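Local coordinates for fibronectin type III domain-containing protein (Simiduia agarivorans, PDB 6P2K) that probably hydrolyses the glucan backbone of xyloglucan-type polysaccharides, this chain being the beta-propeller glycoside hydrolase family 74 part of a longer multidomain protein, at residues Glu269-Pro272 with Arg273-Gly276; Trp321-Gly324 with Trp325-Thr329; Tyr707-His710 with Asp711-Leu714; Phe748-Ala752 with Gly753-Leu757. All blocks are in the same frame, centred on the assembly; numbering follows the deposited sequence.

Contact 1: Glu269-Pro272 with Arg273-Gly276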
# COMPACT_ATOMS: atom_id res chain seq x y z
N GLU B 269 -1.52 -13.59 56.42
CA GLU B 269 -0.53 -14.63 56.70
C GLU B 269 0.77 -13.98 57.14
O GLU B 269 1.25 -13.04 56.50
CB GLU B 269 -0.30 -15.51 55.47
CG GLU B 269 0.78 -16.56 55.65
CD GLU B 269 0.85 -17.53 54.48
OE1 GLU B 269 -0.21 -18.06 54.08
OE2 GLU B 269 1.96 -17.76 53.96
N VAL B 270 1.34 -14.49 58.23
CA VAL B 270 2.62 -14.00 58.75
C VAL B 270 3.74 -14.87 58.18
O VAL B 270 3.65 -16.10 58.19
CB VAL B 270 2.63 -14.01 60.28
CG1 VAL B 270 3.94 -13.42 60.80
CG2 VAL B 270 1.44 -13.26 60.83
N ASP B 271 4.78 -14.22 57.69
CA ASP B 271 5.99 -14.90 57.24
C ASP B 271 6.53 -15.76 58.37
O ASP B 271 6.83 -15.23 59.45
CB ASP B 271 7.02 -13.87 56.78
CG ASP B 271 8.26 -14.49 56.14
OD1 ASP B 271 8.43 -15.73 56.18
OD2 ASP B 271 9.08 -13.73 55.59
N PRO B 272 6.68 -17.08 58.18
CA PRO B 272 7.25 -17.92 59.25
C PRO B 272 8.66 -17.52 59.62
O PRO B 272 9.17 -17.99 60.65
CB PRO B 272 7.20 -19.33 58.66
CG PRO B 272 7.16 -19.12 57.18
CD PRO B 272 6.36 -17.87 56.98
N ARG B 273 9.32 -16.68 58.82
CA ARG B 273 10.64 -16.17 59.15
C ARG B 273 10.59 -15.07 60.21
O ARG B 273 11.62 -14.80 60.85
CB ARG B 273 11.32 -15.64 57.89
CG ARG B 273 11.69 -16.74 56.90
CD ARG B 273 11.70 -16.24 55.47
NE ARG B 273 11.88 -17.35 54.52
CZ ARG B 273 10.89 -18.11 54.07
NH1 ARG B 273 9.64 -17.90 54.46
NH2 ARG B 273 11.15 -19.09 53.21
N SER B 274 9.43 -14.44 60.42
CA SER B 274 9.30 -13.35 61.39
C SER B 274 9.18 -13.94 62.80
O SER B 274 8.13 -13.92 63.44
CB SER B 274 8.10 -12.48 61.05
OG SER B 274 8.18 -12.01 59.71
N THR B 275 10.31 -14.44 63.28
CA THR B 275 10.38 -15.09 64.59
C THR B 275 10.58 -14.11 65.74
O THR B 275 10.45 -14.51 66.90
CB THR B 275 11.50 -16.12 64.61
OG1 THR B 275 12.72 -15.51 64.17
CG2 THR B 275 11.17 -17.29 63.69
N GLY B 276 10.88 -12.85 65.46
CA GLY B 276 11.08 -11.83 66.48
C GLY B 276 9.86 -10.96 66.68
O GLY B 276 8.72 -11.44 66.67
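Asp271 and Arg273, two residues apart where strand 265-270 runs out, illustrate how one carboxylate oxygen can organise a turn. Asp271 OD1 makes a salt bridge with Arg273 NH1 (3.0 Å), lying in the guanidinium plane and met on the syn side, and accepts from Arg273 N at 2.9 Å. The two donors reach it from opposite faces of the carboxylate. CG of Asp271 stands anti to its own N (chi1 -174°), which carries the carboxylate round to the Arg273 side. The backbone adds Ser274 N to Asp271 O (2.9 Å), closing a type I beta turn, and an inverse gamma turn centred on Ser274 follows.

Van der Waals contacts are modest: the two side chains lie alongside each other with Pro272 CG 3.9 Å from Arg273 NH1, and Val270 CG1 meets Ser274 CB at 4.3 Å.

Outside the turn, Asp271 OD2 pairs with Arg347, Arg273 NH1 also donates to Thr339 O, and Ser274 OG bonds Lys280 N.

Replacing Asp271 by an alanine would probably leave Arg273 N without its acceptor and both arginines short of a countercharge. The chemistry thus implies that one buried carboxylate, its charge probably balanced by two arginines, fixes the turn against the loop after strand 336-338.

Contact 2: Trp321-Gly324 with Trp325-Thr329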
# COMPACT_ATOMS: atom_id res chain seq x y z
N TRP B 321 6.66 -7.95 34.70
CA TRP B 321 6.41 -9.38 34.87
C TRP B 321 5.60 -9.89 33.69
O TRP B 321 4.86 -9.14 33.05
CB TRP B 321 5.69 -9.69 36.20
CG TRP B 321 4.53 -8.80 36.52
CD1 TRP B 321 4.57 -7.54 37.04
CD2 TRP B 321 3.13 -9.12 36.37
NE1 TRP B 321 3.30 -7.04 37.21
CE2 TRP B 321 2.40 -7.99 36.80
CE3 TRP B 321 2.44 -10.24 35.91
CZ2 TRP B 321 1.01 -7.96 36.79
CZ3 TRP B 321 1.06 -10.20 35.89
CH2 TRP B 321 0.35 -9.07 36.33
N ASP B 322 5.76 -11.18 33.40
CA ASP B 322 5.10 -11.81 32.26
C ASP B 322 3.64 -12.09 32.62
O ASP B 322 3.35 -12.99 33.42
CB ASP B 322 5.82 -13.10 31.87
CG ASP B 322 5.12 -13.85 30.75
OD1 ASP B 322 4.33 -13.24 30.00
OD2 ASP B 322 5.36 -15.08 30.62
N ILE B 323 2.72 -11.33 32.03
CA ILE B 323 1.31 -11.53 32.31
C ILE B 323 0.75 -12.77 31.63
O ILE B 323 -0.38 -13.18 31.92
CB ILE B 323 0.51 -10.27 31.92
CG1 ILE B 323 -0.84 -10.24 32.64
CG2 ILE B 323 0.35 -10.17 30.40
CD1 ILE B 323 -1.46 -8.86 32.75
N GLY B 324 1.53 -13.41 30.75
CA GLY B 324 1.03 -14.60 30.09
C GLY B 324 -0.08 -14.27 29.11
O GLY B 324 -0.24 -13.13 28.66
N TRP B 325 -0.86 -15.30 28.76
CA TRP B 325 -1.95 -15.07 27.82
C TRP B 325 -3.12 -14.35 28.46
O TRP B 325 -3.84 -13.61 27.77
CB TRP B 325 -2.41 -16.39 27.19
CG TRP B 325 -3.06 -17.40 28.12
CD1 TRP B 325 -2.48 -18.52 28.63
CD2 TRP B 325 -4.41 -17.39 28.60
NE1 TRP B 325 -3.38 -19.21 29.41
CE2 TRP B 325 -4.57 -18.54 29.41
CE3 TRP B 325 -5.50 -16.53 28.42
CZ2 TRP B 325 -5.78 -18.84 30.05
CZ3 TRP B 325 -6.70 -16.83 29.06
CH2 TRP B 325 -6.82 -17.98 29.86
N ASP B 326 -3.33 -14.53 29.77
CA ASP B 326 -4.49 -13.98 30.47
C ASP B 326 -4.15 -12.56 30.93
O ASP B 326 -3.58 -12.35 32.01
CB ASP B 326 -4.88 -14.87 31.64
CG ASP B 326 -6.22 -14.51 32.24
OD1 ASP B 326 -6.89 -13.59 31.72
OD2 ASP B 326 -6.61 -15.14 33.25
N TYR B 327 -4.50 -11.58 30.10
CA TYR B 327 -4.26 -10.17 30.43
C TYR B 327 -5.21 -9.78 31.56
O TYR B 327 -6.28 -9.19 31.36
CB TYR B 327 -4.44 -9.29 29.20
CG TYR B 327 -3.90 -7.89 29.38
CD1 TYR B 327 -2.55 -7.62 29.18
CD2 TYR B 327 -4.73 -6.83 29.74
CE1 TYR B 327 -2.04 -6.35 29.33
CE2 TYR B 327 -4.23 -5.55 29.90
CZ TYR B 327 -2.89 -5.32 29.70
OH TYR B 327 -2.38 -4.05 29.85
N ALA B 328 -4.82 -10.13 32.78
CA ALA B 328 -5.63 -9.92 33.98
C ALA B 328 -4.86 -8.99 34.91
O ALA B 328 -4.01 -9.44 35.69
CB ALA B 328 -5.95 -11.25 34.66
N THR B 329 -5.17 -7.70 34.84
CA THR B 329 -4.44 -6.69 35.59
C THR B 329 -5.40 -5.62 36.09
O THR B 329 -6.33 -5.24 35.37
CB THR B 329 -3.33 -6.05 34.74
OG1 THR B 329 -2.74 -4.95 35.44
CG2 THR B 329 -3.89 -5.56 33.40
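Ile323 reaches across the bend to Tyr327, and the two side chains lie at a slant to each other. CD1 of the isoleucine comes obliquely to the tyrosine ring, with Ile323 CD1 3.9 Å from Tyr327 CD1. The same methyl continues along the chain, 3.6 Å from Ala328 N and 3.9 Å from Thr329 CB. This reach follows from CG1 standing anti to the backbone N (chi1 -160°), with the rest of the chain extended.

The two indoles are used differently. Trp321 brings only its ring edge close, CH2 lying 4.4 Å from Ala328 O, near the ring plane. Over one face of the Trp325 ring, toward the rim, sits Asp326 CB; Trp325 NE1 donates to Gly12 O, and Tyr375 meets the indole edge-to-face. The hydroxyl of Tyr375 also ties Ile323 O to Asp326 N. On the second subunit, another copy of the protein, Gly441 packs against Tyr327.

Gly324 N donates to Asp322 OD1 (2.9 Å), from above the carboxylate plane. The arrangement is an Asx turn followed by an inverse gamma turn at Tyr327, set in the long loop that links the antiparallel sheets of strands 304-314 and 336-338 in this propeller protein.

Contact 3: Tyr707-His710 with Asp711-Leu714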
# COMPACT_ATOMS: atom_id res chain seq x y z
N TYR B 707 -21.68 -39.07 28.72
CA TYR B 707 -22.62 -38.96 29.83
C TYR B 707 -21.98 -38.18 30.97
O TYR B 707 -20.91 -38.55 31.45
CB TYR B 707 -23.06 -40.34 30.30
CG TYR B 707 -24.28 -40.88 29.60
CD1 TYR B 707 -25.48 -40.18 29.59
CD2 TYR B 707 -24.24 -42.11 28.94
CE1 TYR B 707 -26.60 -40.67 28.95
CE2 TYR B 707 -25.36 -42.61 28.29
CZ TYR B 707 -26.53 -41.88 28.30
OH TYR B 707 -27.65 -42.38 27.66
N TYR B 708 -22.65 -37.11 31.41
CA TYR B 708 -22.05 -36.18 32.35
C TYR B 708 -23.15 -35.43 33.09
O TYR B 708 -24.09 -34.93 32.46
CB TYR B 708 -21.13 -35.21 31.61
CG TYR B 708 -20.60 -34.06 32.44
CD1 TYR B 708 -19.55 -34.25 33.33
CD2 TYR B 708 -21.13 -32.79 32.32
CE1 TYR B 708 -19.05 -33.21 34.08
CE2 TYR B 708 -20.64 -31.74 33.07
CZ TYR B 708 -19.61 -31.95 33.95
OH TYR B 708 -19.12 -30.90 34.70
N ASP B 709 -23.05 -35.37 34.42
CA ASP B 709 -24.02 -34.68 35.26
C ASP B 709 -23.37 -33.40 35.79
O ASP B 709 -22.58 -33.45 36.74
CB ASP B 709 -24.50 -35.58 36.40
CG ASP B 709 -25.72 -35.02 37.13
OD1 ASP B 709 -25.96 -33.79 37.05
OD2 ASP B 709 -26.44 -35.81 37.78
N HIS B 710 -23.72 -32.27 35.18
CA HIS B 710 -23.13 -30.99 35.55
C HIS B 710 -23.48 -30.57 36.98
O HIS B 710 -22.79 -29.71 37.54
CB HIS B 710 -23.57 -29.91 34.57
CG HIS B 710 -24.95 -29.39 34.83
ND1 HIS B 710 -26.08 -30.00 34.33
CD2 HIS B 710 -25.39 -28.32 35.53
CE1 HIS B 710 -27.15 -29.33 34.71
NE2 HIS B 710 -26.76 -28.30 35.44
N ASP B 711 -24.53 -31.14 37.56
CA ASP B 711 -24.90 -30.77 38.93
C ASP B 711 -23.85 -31.19 39.94
O ASP B 711 -23.72 -30.57 41.00
CB ASP B 711 -26.25 -31.38 39.29
CG ASP B 711 -27.41 -30.65 38.66
OD1 ASP B 711 -27.34 -29.41 38.53
OD2 ASP B 711 -28.40 -31.32 38.28
N TYR B 712 -23.08 -32.24 39.63
CA TYR B 712 -22.03 -32.70 40.52
C TYR B 712 -20.67 -32.80 39.84
O TYR B 712 -19.72 -33.27 40.47
CB TYR B 712 -22.40 -34.06 41.12
CG TYR B 712 -23.83 -34.14 41.63
CD1 TYR B 712 -24.21 -33.47 42.78
CD2 TYR B 712 -24.79 -34.87 40.95
CE1 TYR B 712 -25.51 -33.53 43.25
CE2 TYR B 712 -26.09 -34.94 41.40
CZ TYR B 712 -26.45 -34.27 42.55
OH TYR B 712 -27.75 -34.33 43.02
N GLN B 713 -20.55 -32.38 38.58
CA GLN B 713 -19.30 -32.45 37.82
C GLN B 713 -18.79 -33.89 37.73
O GLN B 713 -17.60 -34.16 37.86
CB GLN B 713 -18.23 -31.54 38.42
CG GLN B 713 -18.63 -30.08 38.48
CD GLN B 713 -17.74 -29.28 39.41
OE1 GLN B 713 -18.05 -28.14 39.77
NE2 GLN B 713 -16.61 -29.87 39.81
N LEU B 714 -19.71 -34.82 37.51
CA LEU B 714 -19.39 -36.24 37.39
C LEU B 714 -19.54 -36.66 35.94
O LEU B 714 -20.60 -36.46 35.33
CB LEU B 714 -20.29 -37.08 38.29
CG LEU B 714 -20.16 -36.78 39.79
CD1 LEU B 714 -21.26 -37.46 40.58
CD2 LEU B 714 -18.79 -37.22 40.29
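The Tyr708 ring lies obliquely to Leu714 O, which approaches Tyr708 CD1 at 3.2 Å, and the OH end of the tyrosine runs beside Gln713, ring and amide planes only 15° apart. Over one face of the His710 imidazole sits Asp711 N, while Asp711 CG lies over a face of the same ring toward its rim. Asp711 CB stands 4.1 Å above the centre of one face of the Tyr712 ring, while Asp709 OD2 comes to that ring's edge, 3.7 Å from Tyr712 CD2; Phe131 also meets this ring.

Asp709 is the hub. Its O accepts from Tyr712 N (3.2 Å) and Leu714 N (3.3 Å), which arrive from opposite faces of the carbonyl plane, and its N donates to Leu714 O at 2.8 Å. Gln713 and Leu714 both face Asp709, a G1 beta bulge closing the hairpin of strands 702-709 and 714-723. The side chain of Asp709, with CG anti to its N (chi1 -168°), turns OD1 to Asp711 N at 3.1 Å, on the anti side of the carboxylate.

Asp709 OD1 and Asp711 OD2 lie 3.7 Å apart, but Lys689 bridges the two carboxylates through OD2 of each. Gln713 OE1 accepts from Arg59 NH2.

A leucine in place of Asp709 would probably leave Asp711 N without its acceptor and Lys689 with a single carboxylate. The two acidic side chains are held close by sharing one lysine, whose charge probably offsets their mutual repulsion.

Contact 4: Phe748-Ala752 with Gly753-Leu757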
# COMPACT_ATOMS: atom_id res chain seq x y z
N PHE B 748 -15.59 -34.39 14.47
CA PHE B 748 -14.65 -35.29 13.82
C PHE B 748 -13.89 -34.49 12.76
O PHE B 748 -14.50 -33.94 11.84
CB PHE B 748 -15.36 -36.48 13.20
CG PHE B 748 -15.86 -37.48 14.21
CD1 PHE B 748 -15.01 -38.40 14.77
CD2 PHE B 748 -17.19 -37.48 14.59
CE1 PHE B 748 -15.46 -39.32 15.70
CE2 PHE B 748 -17.66 -38.39 15.52
CZ PHE B 748 -16.79 -39.31 16.08
N ILE B 749 -12.57 -34.43 12.90
CA ILE B 749 -11.74 -33.54 12.10
C ILE B 749 -10.53 -34.32 11.60
O ILE B 749 -9.87 -35.00 12.39
CB ILE B 749 -11.31 -32.30 12.89
CG1 ILE B 749 -12.53 -31.47 13.27
CG2 ILE B 749 -10.32 -31.46 12.09
CD1 ILE B 749 -12.21 -30.21 14.02
N LYS B 750 -10.26 -34.23 10.30
CA LYS B 750 -9.08 -34.85 9.71
C LYS B 750 -7.92 -33.87 9.76
O LYS B 750 -8.03 -32.73 9.31
CB LYS B 750 -9.37 -35.26 8.26
CG LYS B 750 -8.21 -35.99 7.59
CD LYS B 750 -8.68 -36.74 6.35
CE LYS B 750 -8.77 -38.23 6.62
NZ LYS B 750 -7.83 -39.01 5.76
N ASP B 751 -6.79 -34.32 10.32
CA ASP B 751 -5.61 -33.49 10.49
C ASP B 751 -4.39 -34.29 10.07
O ASP B 751 -4.05 -35.29 10.72
CB ASP B 751 -5.48 -33.00 11.94
CG ASP B 751 -4.29 -32.09 12.14
OD1 ASP B 751 -4.30 -30.96 11.60
OD2 ASP B 751 -3.35 -32.49 12.86
N ALA B 752 -3.74 -33.86 8.98
CA ALA B 752 -2.55 -34.52 8.46
C ALA B 752 -2.81 -36.00 8.15
O ALA B 752 -2.03 -36.88 8.51
CB ALA B 752 -1.36 -34.37 9.42
N GLY B 753 -3.94 -36.25 7.49
CA GLY B 753 -4.27 -37.59 7.03
C GLY B 753 -4.81 -38.53 8.07
O GLY B 753 -4.98 -39.72 7.79
N GLN B 754 -5.11 -38.04 9.28
CA GLN B 754 -5.59 -38.89 10.36
C GLN B 754 -6.89 -38.31 10.90
O GLN B 754 -6.98 -37.10 11.14
CB GLN B 754 -4.55 -38.99 11.48
CG GLN B 754 -5.05 -39.67 12.75
CD GLN B 754 -5.32 -41.15 12.54
OE1 GLN B 754 -4.43 -41.90 12.14
NE2 GLN B 754 -6.54 -41.58 12.83
N MET B 755 -7.89 -39.17 11.09
CA MET B 755 -9.15 -38.73 11.68
C MET B 755 -8.98 -38.53 13.18
O MET B 755 -8.44 -39.40 13.87
CB MET B 755 -10.27 -39.74 11.40
CG MET B 755 -10.85 -39.66 9.99
SD MET B 755 -11.34 -38.01 9.45
CE MET B 755 -12.34 -37.45 10.83
N TYR B 756 -9.45 -37.39 13.67
CA TYR B 756 -9.38 -37.06 15.08
C TYR B 756 -10.76 -36.69 15.58
O TYR B 756 -11.62 -36.24 14.82
CB TYR B 756 -8.42 -35.89 15.34
CG TYR B 756 -6.96 -36.23 15.21
CD1 TYR B 756 -6.25 -36.74 16.30
CD2 TYR B 756 -6.28 -36.04 14.02
CE1 TYR B 756 -4.91 -37.05 16.19
CE2 TYR B 756 -4.94 -36.35 13.90
CZ TYR B 756 -4.26 -36.85 14.99
OH TYR B 756 -2.92 -37.16 14.88
N LEU B 757 -10.97 -36.87 16.88
CA LEU B 757 -12.13 -36.35 17.59
C LEU B 757 -11.67 -35.18 18.44
O LEU B 757 -10.84 -35.35 19.34
CB LEU B 757 -12.77 -37.44 18.46
CG LEU B 757 -13.85 -37.01 19.46
CD1 LEU B 757 -15.06 -36.43 18.75
CD2 LEU B 757 -14.26 -38.19 20.33
O HOH W 1 -2.01 -36.29 12.45
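Asp751 O has two polar partners at the tip of a beta hairpin whose two-residue loop, Ala752-Gly753, is a type I' turn: a water donates to it at 2.9 Å, and Gln754 N makes a long bond. At the edge of the Tyr756 ring, CE2 lies 3.5 Å from Asp751 O, with the oxygen near the ring plane. The water also bonds Tyr756 OH (2.7 Å), joining the turn to the ring. Positive phi at Ala752 and Gly753 suits this turn type.

Further along, Ile749 and Tyr756 form an antiparallel hydrogen-bonded pair, Tyr756 N reaching Ile749 O at 2.7 Å.

The face bearing Phe748, Lys750, Met755 and Leu757 is packed by side chains. Leu757 CD1 lies over one face of the Phe748 ring, 4.3 Å from its centroid, a CH-pi contact. Met755, bent at chi2 and chi3 (both -50°), crosses Lys750 at about a right angle, with Met755 SD 3.6 Å from Lys750 CB and CE folded back to Ile749 N at 3.7 Å. Phe748 and Leu757 go on to touch Val704 in strand 702-709.

On the other face, Arg768 makes a cation-pi contact with Tyr756 and a salt bridge with Asp751. Gln754 bends so that NE2 donates to Met755 O at 3.1 Å, with that oxygen in the amide plane.

In the fold
The four contacts follow one another along the chain and none touches another. Contacts 1 and 4 lie on opposite sides of the chain's centre, their centres about 55 Å apart. Contacts 2 and 3 both lie near one zinc site, on different loops: the side chain of Asp326 is about 9 Å from that of the zinc ligand Gln16, and that of Gln713 about 7 Å from that of the other ligand, Asp124. Contact 4 lies near a different zinc site, with Ile749 about 9 Å from Asp405, side chain to side chain. Contacts 3 and 4 come closest, about 11 Å between nearest atoms, and Phe748 packs on strand 702-709, which runs into contact 3.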